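Local coordinates for mandelate racemase / muconate lactonizing enzyme (Burkholderia pseudomallei, PDB 2POD), which is of unknown function but belongs to the enolase superfamily and may act as a lyase, with a sodium ion bound in its barrel domain, at residues D181-A186 / K198-P203; W278-L283 / V292-S297; D282-N287 / W315-A320. All coordinates share one frame; numbering follows the deposited sequence.

Contact 1. Residues D181-A186 / K198-P203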
loop_
_atom_site.group_PDB
_atom_site.type_symbol
_atom_site.label_atom_id
_atom_site.label_comp_id
_atom_site.label_asym_id
_atom_site.label_seq_id
_atom_site.Cartn_x
_atom_site.Cartn_y
_atom_site.Cartn_z
ATOM N N ASP B 181 25.900 -10.242 -22.794
ATOM C CA ASP B 181 25.128 -10.997 -23.788
ATOM C C ASP B 181 25.456 -12.482 -24.054
ATOM O O ASP B 181 24.527 -13.297 -24.095
ATOM C CB ASP B 181 25.038 -10.220 -25.104
ATOM C CG ASP B 181 24.125 -9.014 -25.008
ATOM O OD1 ASP B 181 24.028 -8.407 -23.916
ATOM O OD2 ASP B 181 23.497 -8.677 -26.036
ATOM N N PRO B 182 26.755 -12.849 -24.237
ATOM C CA PRO B 182 26.989 -14.250 -24.623
ATOM C C PRO B 182 26.806 -15.256 -23.486
ATOM O O PRO B 182 26.695 -16.461 -23.740
ATOM C CB PRO B 182 28.455 -14.255 -25.094
ATOM C CG PRO B 182 28.891 -12.822 -25.125
ATOM C CD PRO B 182 28.033 -12.116 -24.140
ATOM N N TYR B 183 26.771 -14.764 -22.249
ATOM C CA TYR B 183 26.643 -15.633 -21.082
ATOM C C TYR B 183 25.194 -15.988 -20.742
ATOM O O TYR B 183 24.943 -16.932 -19.994
ATOM C CB TYR B 183 27.411 -15.051 -19.892
ATOM C CG TYR B 183 28.856 -14.762 -20.245
ATOM C CD1 TYR B 183 29.306 -13.454 -20.403
ATOM C CD2 TYR B 183 29.762 -15.803 -20.463
ATOM C CE1 TYR B 183 30.628 -13.185 -20.750
ATOM C CE2 TYR B 183 31.081 -15.549 -20.815
ATOM C CZ TYR B 183 31.509 -14.237 -20.955
ATOM O OH TYR B 183 32.819 -13.980 -21.298
ATOM N N ALA B 184 24.255 -15.256 -21.334
ATOM C CA ALA B 184 22.822 -15.486 -21.140
ATOM C C ALA B 184 22.307 -16.804 -21.721
ATOM O O ALA B 184 21.525 -17.501 -21.071
ATOM C CB ALA B 184 22.028 -14.323 -21.693
ATOM N N GLU B 185 22.746 -17.136 -22.936
ATOM C CA GLU B 185 22.150 -18.226 -23.719
ATOM C C GLU B 185 22.477 -19.629 -23.203
ATOM O O GLU B 185 21.727 -20.573 -23.453
ATOM C CB GLU B 185 22.490 -18.096 -25.212
ATOM C CG GLU B 185 23.974 -17.858 -25.526
ATOM C CD GLU B 185 24.653 -19.057 -26.179
ATOM O OE1 GLU B 185 24.113 -19.591 -27.175
ATOM O OE2 GLU B 185 25.736 -19.459 -25.698
ATOM N N ALA B 186 23.585 -19.755 -22.477
ATOM C CA ALA B 186 23.976 -21.019 -21.853
ATOM C C ALA B 186 23.027 -21.459 -20.738
ATOM O O ALA B 186 22.858 -22.658 -20.491
ATOM C CB ALA B 186 25.403 -20.927 -21.326
ATOM N N LYS B 198 33.422 -11.841 -14.013
ATOM C CA LYS B 198 34.686 -11.108 -13.944
ATOM C C LYS B 198 35.318 -10.894 -15.324
ATOM O O LYS B 198 36.013 -9.899 -15.547
ATOM C CB LYS B 198 35.670 -11.830 -13.021
ATOM C CG LYS B 198 36.574 -10.898 -12.232
ATOM C CD LYS B 198 36.036 -10.649 -10.827
ATOM C CE LYS B 198 36.784 -11.479 -9.798
ATOM N NZ LYS B 198 35.850 -12.283 -8.966
ATOM N N ARG B 199 35.063 -11.826 -16.240
ATOM C CA ARG B 199 35.554 -11.722 -17.610
ATOM C C ARG B 199 34.687 -10.797 -18.464
ATOM O O ARG B 199 35.168 -10.196 -19.424
ATOM C CB ARG B 199 35.648 -13.107 -18.254
ATOM C CG ARG B 199 36.924 -13.327 -19.063
ATOM C CD ARG B 199 36.990 -14.724 -19.688
ATOM N NE ARG B 199 36.796 -15.794 -18.707
ATOM C CZ ARG B 199 35.793 -16.670 -18.734
ATOM N NH1 ARG B 199 34.877 -16.616 -19.697
ATOM N NH2 ARG B 199 35.705 -17.602 -17.794
ATOM N N ALA B 200 33.409 -10.692 -18.109
ATOM C CA ALA B 200 32.512 -9.712 -18.717
ATOM C C ALA B 200 32.688 -8.310 -18.131
ATOM O O ALA B 200 32.273 -7.327 -18.735
ATOM C CB ALA B 200 31.068 -10.170 -18.598
ATOM N N LEU B 201 33.304 -8.226 -16.955
ATOM C CA LEU B 201 33.646 -6.945 -16.342
ATOM C C LEU B 201 34.888 -6.287 -16.946
ATOM O O LEU B 201 35.100 -5.083 -16.778
ATOM C CB LEU B 201 33.827 -7.115 -14.830
ATOM C CG LEU B 201 32.771 -6.554 -13.872
ATOM C CD1 LEU B 201 31.347 -6.749 -14.378
ATOM C CD2 LEU B 201 32.938 -7.170 -12.497
ATOM N N GLU B 202 35.704 -7.078 -17.638
ATOM C CA GLU B 202 36.968 -6.603 -18.218
ATOM C C GLU B 202 36.895 -5.478 -19.277
ATOM O O GLU B 202 37.766 -4.612 -19.287
ATOM C CB GLU B 202 37.826 -7.775 -18.706
ATOM C CG GLU B 202 38.575 -8.514 -17.597
ATOM C CD GLU B 202 39.249 -9.788 -18.084
ATOM O OE1 GLU B 202 39.439 -10.713 -17.263
ATOM O OE2 GLU B 202 39.587 -9.869 -19.287
ATOM N N PRO B 203 35.868 -5.478 -20.167
ATOM C CA PRO B 203 35.550 -4.239 -20.897
ATOM C C PRO B 203 35.342 -2.951 -20.090
ATOM O O PRO B 203 35.579 -1.876 -20.629
ATOM C CB PRO B 203 34.274 -4.603 -21.657
ATOM C CG PRO B 203 34.413 -6.050 -21.905
ATOM C CD PRO B 203 35.012 -6.589 -20.637
#
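Y183 and A200 bring the two backbones to 8.7 Å between their CA atoms, the nearest pair of D181-A186 and K198-P203; Y183 rides on a loosely bonded helical turn, and R199 and A200 face it from 198-203. Y183 supplies both contacts across the segments. With CG anti to its carbonyl carbon (chi1 -54°), the ring extends across the gap, and one side of it, through Y183 CE1, touches A200 CB at 3.7 Å, an apolar contact in which CD1 of the ring takes a lesser share. Farther out, R199 crosses the tyrosine at about a right angle. The R199 chain bends at chi3 and sets R199 NH1 3.7 Å from Y183 OH, too far for a hydrogen bond, with the ring and guanidinium planes 65° apart. R199 NH1 makes its salt bridge with D196 OD2 instead. D181, on the same turn as Y183, is hydrogen-bonded through OD2 to H222 ND1, just past the metal ligand E220. The contact thus belongs to the excursion that follows strand 174-177 and leads through helix 202-210 to strand 216-220, a beta-alpha-beta crossover at the metal-binding end of the enolase-superfamily barrel.

Contact 2. Residues W278-L283 / V292-S297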
loop_
_atom_site.group_PDB
_atom_site.type_symbol
_atom_site.label_atom_id
_atom_site.label_comp_id
_atom_site.label_asym_id
_atom_site.label_seq_id
_atom_site.Cartn_x
_atom_site.Cartn_y
_atom_site.Cartn_z
ATOM N N TRP B 278 0.163 3.972 -22.613
ATOM C CA TRP B 278 -0.279 2.889 -21.745
ATOM C C TRP B 278 0.831 1.958 -21.255
ATOM O O TRP B 278 0.871 1.605 -20.067
ATOM C CB TRP B 278 -1.394 2.115 -22.434
ATOM C CG TRP B 278 -2.641 2.956 -22.579
ATOM C CD1 TRP B 278 -3.649 3.084 -21.672
ATOM C CD2 TRP B 278 -2.971 3.827 -23.670
ATOM N NE1 TRP B 278 -4.609 3.951 -22.140
ATOM C CE2 TRP B 278 -4.216 4.428 -23.363
ATOM C CE3 TRP B 278 -2.350 4.141 -24.885
ATOM C CZ2 TRP B 278 -4.851 5.333 -24.228
ATOM C CZ3 TRP B 278 -2.976 5.047 -25.748
ATOM C CH2 TRP B 278 -4.218 5.630 -25.412
ATOM N N GLY B 279 1.738 1.583 -22.156
ATOM C CA GLY B 279 2.952 0.863 -21.774
ATOM C C GLY B 279 3.845 1.689 -20.865
ATOM O O GLY B 279 4.480 1.157 -19.964
ATOM N N PHE B 280 3.873 2.998 -21.092
ATOM C CA PHE B 280 4.710 3.885 -20.303
ATOM C C PHE B 280 4.106 4.394 -19.008
ATOM O O PHE B 280 4.846 4.615 -18.052
ATOM C CB PHE B 280 5.329 4.990 -21.159
ATOM C CG PHE B 280 6.434 4.493 -22.039
ATOM C CD1 PHE B 280 7.735 4.425 -21.565
ATOM C CD2 PHE B 280 6.169 4.048 -23.332
ATOM C CE1 PHE B 280 8.756 3.942 -22.364
ATOM C CE2 PHE B 280 7.188 3.567 -24.144
ATOM C CZ PHE B 280 8.483 3.509 -23.656
ATOM N N ARG B 281 2.778 4.535 -18.954
ATOM C CA ARG B 281 2.067 4.628 -17.665
ATOM C C ARG B 281 2.434 3.475 -16.726
ATOM O O ARG B 281 2.735 3.711 -15.552
ATOM C CB ARG B 281 0.539 4.750 -17.837
ATOM C CG ARG B 281 -0.275 3.912 -16.840
ATOM C CD ARG B 281 -1.434 4.639 -16.198
ATOM N NE ARG B 281 -2.723 4.274 -16.769
ATOM C CZ ARG B 281 -3.758 3.787 -16.087
ATOM N NH1 ARG B 281 -3.690 3.578 -14.782
ATOM N NH2 ARG B 281 -4.880 3.505 -16.730
ATOM N N ASP B 282 2.447 2.254 -17.270
ATOM C CA ASP B 282 2.722 1.040 -16.510
ATOM C C ASP B 282 4.133 1.060 -15.948
ATOM O O ASP B 282 4.336 0.690 -14.796
ATOM C CB ASP B 282 2.511 -0.213 -17.372
ATOM C CG ASP B 282 1.030 -0.536 -17.602
ATOM O OD1 ASP B 282 0.169 0.194 -17.065
ATOM O OD2 ASP B 282 0.724 -1.518 -18.329
ATOM N N LEU B 283 5.085 1.509 -16.768
ATOM C CA LEU B 283 6.475 1.702 -16.356
ATOM C C LEU B 283 6.642 2.804 -15.307
ATOM O O LEU B 283 7.392 2.639 -14.340
ATOM C CB LEU B 283 7.373 1.968 -17.581
ATOM C CG LEU B 283 8.840 2.358 -17.342
ATOM C CD1 LEU B 283 9.595 1.188 -16.736
ATOM C CD2 LEU B 283 9.528 2.848 -18.617
ATOM N N VAL B 292 13.615 7.154 -19.316
ATOM C CA VAL B 292 12.573 6.628 -20.182
ATOM C C VAL B 292 13.114 6.500 -21.599
ATOM O O VAL B 292 13.372 7.494 -22.272
ATOM C CB VAL B 292 11.286 7.484 -20.105
ATOM C CG1 VAL B 292 10.292 7.083 -21.190
ATOM C CG2 VAL B 292 10.651 7.318 -18.723
HETATM N N MSE B 293 13.323 5.264 -22.032
HETATM C CA MSE B 293 13.761 5.006 -23.395
HETATM C C MSE B 293 12.614 4.585 -24.273
HETATM O O MSE B 293 11.615 4.060 -23.795
HETATM C CB MSE B 293 14.864 3.962 -23.445
HETATM C CG MSE B 293 16.003 4.390 -24.346
HETATM SE SE MSE B 293 17.070 3.012 -25.167
HETATM C CE MSE B 293 15.984 1.468 -24.694
ATOM N N LEU B 294 12.789 4.790 -25.570
ATOM C CA LEU B 294 11.693 5.039 -26.482
ATOM C C LEU B 294 12.243 4.785 -27.871
ATOM O O LEU B 294 13.247 5.372 -28.242
ATOM C CB LEU B 294 11.290 6.519 -26.368
ATOM C CG LEU B 294 9.892 7.006 -26.732
ATOM C CD1 LEU B 294 8.875 5.966 -26.354
ATOM C CD2 LEU B 294 9.607 8.289 -25.994
ATOM N N ASP B 295 11.598 3.918 -28.639
ATOM C CA ASP B 295 11.860 3.852 -30.070
ATOM C C ASP B 295 10.621 4.292 -30.831
ATOM O O ASP B 295 9.595 3.632 -30.741
ATOM C CB ASP B 295 12.261 2.427 -30.475
ATOM C CG ASP B 295 12.737 2.334 -31.916
ATOM O OD1 ASP B 295 11.930 2.581 -32.837
ATOM O OD2 ASP B 295 13.921 1.995 -32.133
ATOM N N ILE B 296 10.726 5.365 -31.615
ATOM C CA ILE B 296 9.559 5.896 -32.337
ATOM C C ILE B 296 8.957 4.985 -33.413
ATOM O O ILE B 296 7.789 5.124 -33.761
ATOM C CB ILE B 296 9.711 7.387 -32.818
ATOM C CG1 ILE B 296 10.204 7.501 -34.264
ATOM C CG2 ILE B 296 10.455 8.259 -31.799
ATOM C CD1 ILE B 296 11.678 7.357 -34.456
ATOM N N SER B 297 9.736 4.030 -33.911
ATOM C CA SER B 297 9.209 3.044 -34.843
ATOM C C SER B 297 8.600 1.803 -34.182
ATOM O O SER B 297 8.003 0.971 -34.868
ATOM C CB SER B 297 10.279 2.622 -35.836
ATOM O OG SER B 297 11.261 1.819 -35.204
#
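F280 of helix 276-285 carries this contact, meeting V292, the M293 carbonyl and L294 on strand 289-294. The helix runs back along the strand, their local axes 10.7 Å apart and at 158° to each other. CB leaves the helix toward the strand, and a chi1 of -74° places CG beside the backbone N, which aims the ring at the strand. Along one side, CD1 and then CE1 lie against V292 CG1; F280 CE1 is 3.7 Å from V292 CG1. CG1 is the branch anti to the V292 backbone N. On the other side, CE2 and CZ pack on L294 CD1, and F280 CZ is 3.7 Å from L294 CD1. At the far end the ring presents its edge to the backbone: F280 CZ comes within 3.2 Å of M293 O, which lies near the ring plane and is about equally close to CE1. I308 of helix 301-314 touches both F280 and L294. The selenomethionine M293 turns its side chain the other way, to about 5 Å from the bound sodium ion and against E272, a ligand of that ion. Farther along the segment, D295 OD1 takes two bonds from S297, one from S297 N at 2.8 Å that makes an Asx turn and one from S297 OG at 2.6 Å, while D295 OD2 is bonded to H322. No hydrogen bond joins helix to strand here; apolar flanks hold the phenyl, and its weakly positive C-H edge probably makes a mildly favourable electrostatic contact with M293 O.

Contact 3. Residues D282-N287 / W315-A320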
loop_
_atom_site.group_PDB
_atom_site.type_symbol
_atom_site.label_atom_id
_atom_site.label_comp_id
_atom_site.label_asym_id
_atom_site.label_seq_id
_atom_site.Cartn_x
_atom_site.Cartn_y
_atom_site.Cartn_z
ATOM N N ASP B 282 2.447 2.254 -17.270
ATOM C CA ASP B 282 2.722 1.040 -16.510
ATOM C C ASP B 282 4.133 1.060 -15.948
ATOM O O ASP B 282 4.336 0.690 -14.796
ATOM C CB ASP B 282 2.511 -0.213 -17.372
ATOM C CG ASP B 282 1.030 -0.536 -17.602
ATOM O OD1 ASP B 282 0.169 0.194 -17.065
ATOM O OD2 ASP B 282 0.724 -1.518 -18.329
ATOM N N LEU B 283 5.085 1.509 -16.768
ATOM C CA LEU B 283 6.475 1.702 -16.356
ATOM C C LEU B 283 6.642 2.804 -15.307
ATOM O O LEU B 283 7.392 2.639 -14.340
ATOM C CB LEU B 283 7.373 1.968 -17.581
ATOM C CG LEU B 283 8.840 2.358 -17.342
ATOM C CD1 LEU B 283 9.595 1.188 -16.736
ATOM C CD2 LEU B 283 9.528 2.848 -18.617
ATOM N N LEU B 284 5.939 3.920 -15.493
ATOM C CA LEU B 284 6.076 5.063 -14.594
ATOM C C LEU B 284 5.489 4.788 -13.209
ATOM O O LEU B 284 6.010 5.276 -12.202
ATOM C CB LEU B 284 5.505 6.338 -15.222
ATOM C CG LEU B 284 6.355 6.964 -16.340
ATOM C CD1 LEU B 284 5.617 8.086 -17.038
ATOM C CD2 LEU B 284 7.694 7.455 -15.836
ATOM N N GLU B 285 4.442 3.963 -13.176
ATOM C CA GLU B 285 3.843 3.466 -11.946
ATOM C C GLU B 285 4.737 2.592 -11.054
ATOM O O GLU B 285 4.514 2.535 -9.841
ATOM C CB GLU B 285 2.523 2.748 -12.247
ATOM C CG GLU B 285 1.346 3.709 -12.453
ATOM C CD GLU B 285 0.090 3.043 -12.989
ATOM O OE1 GLU B 285 0.100 1.816 -13.247
ATOM O OE2 GLU B 285 -0.919 3.762 -13.153
ATOM N N THR B 286 5.732 1.917 -11.636
ATOM C CA THR B 286 6.667 1.084 -10.854
ATOM C C THR B 286 7.571 1.878 -9.897
ATOM O O THR B 286 8.033 1.332 -8.892
ATOM C CB THR B 286 7.559 0.186 -11.742
ATOM O OG1 THR B 286 8.501 0.990 -12.476
ATOM C CG2 THR B 286 6.712 -0.636 -12.699
ATOM N N ASN B 287 7.785 3.159 -10.212
ATOM C CA ASN B 287 8.819 4.009 -9.604
ATOM C C ASN B 287 10.239 3.440 -9.666
ATOM O O ASN B 287 11.030 3.597 -8.739
ATOM C CB ASN B 287 8.434 4.455 -8.185
ATOM C CG ASN B 287 7.138 5.256 -8.153
ATOM O OD1 ASN B 287 7.067 6.369 -8.682
ATOM N ND2 ASN B 287 6.104 4.687 -7.535
ATOM N N TRP B 315 7.353 13.060 -14.190
ATOM C CA TRP B 315 7.958 12.173 -13.199
ATOM C C TRP B 315 9.452 12.490 -13.006
ATOM O O TRP B 315 10.187 11.711 -12.380
ATOM C CB TRP B 315 7.777 10.714 -13.612
ATOM C CG TRP B 315 6.500 10.058 -13.120
ATOM C CD1 TRP B 315 6.383 9.146 -12.105
ATOM C CD2 TRP B 315 5.180 10.244 -13.642
ATOM N NE1 TRP B 315 5.068 8.763 -11.959
ATOM C CE2 TRP B 315 4.311 9.415 -12.895
ATOM C CE3 TRP B 315 4.646 11.032 -14.671
ATOM C CZ2 TRP B 315 2.937 9.358 -13.140
ATOM C CZ3 TRP B 315 3.283 10.967 -14.921
ATOM C CH2 TRP B 315 2.441 10.143 -14.150
ATOM N N HIS B 316 9.874 13.635 -13.555
ATOM C CA HIS B 316 11.243 14.170 -13.445
ATOM C C HIS B 316 12.260 13.282 -14.141
ATOM O O HIS B 316 13.416 13.196 -13.720
ATOM C CB HIS B 316 11.663 14.440 -11.987
ATOM C CG HIS B 316 10.716 15.313 -11.229
ATOM N ND1 HIS B 316 9.857 14.818 -10.273
ATOM C CD2 HIS B 316 10.497 16.649 -11.277
ATOM C CE1 HIS B 316 9.147 15.808 -9.764
ATOM N NE2 HIS B 316 9.515 16.929 -10.359
ATOM N N LEU B 317 11.816 12.620 -15.207
ATOM C CA LEU B 317 12.660 11.671 -15.917
ATOM C C LEU B 317 13.041 12.188 -17.300
ATOM O O LEU B 317 12.224 12.826 -17.967
ATOM C CB LEU B 317 12.001 10.284 -15.992
ATOM C CG LEU B 317 11.628 9.624 -14.666
ATOM C CD1 LEU B 317 11.199 8.199 -14.899
ATOM C CD2 LEU B 317 12.749 9.691 -13.628
ATOM N N PRO B 318 14.297 11.939 -17.721
ATOM C CA PRO B 318 14.688 12.210 -19.093
ATOM C C PRO B 318 14.314 11.117 -20.072
ATOM O O PRO B 318 14.363 9.930 -19.729
ATOM C CB PRO B 318 16.206 12.364 -19.012
ATOM C CG PRO B 318 16.625 11.617 -17.797
ATOM C CD PRO B 318 15.423 11.427 -16.914
ATOM N N VAL B 319 13.943 11.531 -21.284
ATOM C CA VAL B 319 13.827 10.625 -22.427
ATOM C C VAL B 319 15.134 10.522 -23.225
ATOM O O VAL B 319 15.814 11.527 -23.460
ATOM C CB VAL B 319 12.603 10.991 -23.325
ATOM C CG1 VAL B 319 12.657 10.303 -24.686
ATOM C CG2 VAL B 319 11.325 10.599 -22.621
ATOM N N ALA B 320 15.489 9.295 -23.600
ATOM C CA ALA B 320 16.538 9.042 -24.578
ATOM C C ALA B 320 15.980 8.202 -25.730
ATOM O O ALA B 320 15.786 6.997 -25.576
ATOM C CB ALA B 320 17.721 8.330 -23.920
HETATM O O HOH W 1 4.277 7.553 -9.389
#
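L284 lies over one face of the W315 indole, the two side chains crossing obliquely and their CA atoms 7.5 Å apart. L284 CB stands 4.0 Å from the centroid of the W315 five-membered ring and 9° off the normal, a CH-pi contact. Farther along the same ring system, L284 CD1 lies 3.9 Å from W315 CE3 on the benzo side. The other branch, L284 CD2, stays against the root of the indole at W315 CB and CG and also meets L317 CD1 at 3.7 Å, as the two leucines slide past each other in opposite directions. At the indole edge, a water accepts from W315 NE1 at 2.9 Å and donates to N287 OD1 at 3.1 Å, tying the tryptophan to N287, the first residue to leave helical phi/psi, with positive phi. One turn back, L283 O takes both T286 N and T286 OG1, the latter at 2.7 Å, and a side chain thereby doubles the backbone bond on that carbonyl. R281 of a neighbouring subunit adds a cation-pi contact to W315. H316, also of positive phi, is the C-prime residue of a Schellman motif ending helix 301-314. Two adjacent helix C-termini thus pack together where strands 289-294 and 319-321 begin, at the end of the beta/alpha barrel away from the metal.

How the contacts relate
Coming from the N terminus, the chain first closes contact 1, a short loop after strand 174-177, before contacts 2 and 3 open; its centre is 28 Å from each of theirs. Those two open from the same stretch of helix 276-285, sharing D282 and L283, and contact 2 closes first, at 292-297, with contact 3 closing later at 315-320. Contact 2 ties the helix to the next strand, whereas contact 3 joins the same helix to the turn that follows helix 301-314 in the chain. Their far ends are neighbours in the barrel sheet, with V292 N 2.9 Å from P318 O. Together they bind two successive beta-alpha units, and contact 1 stays on an earlier one.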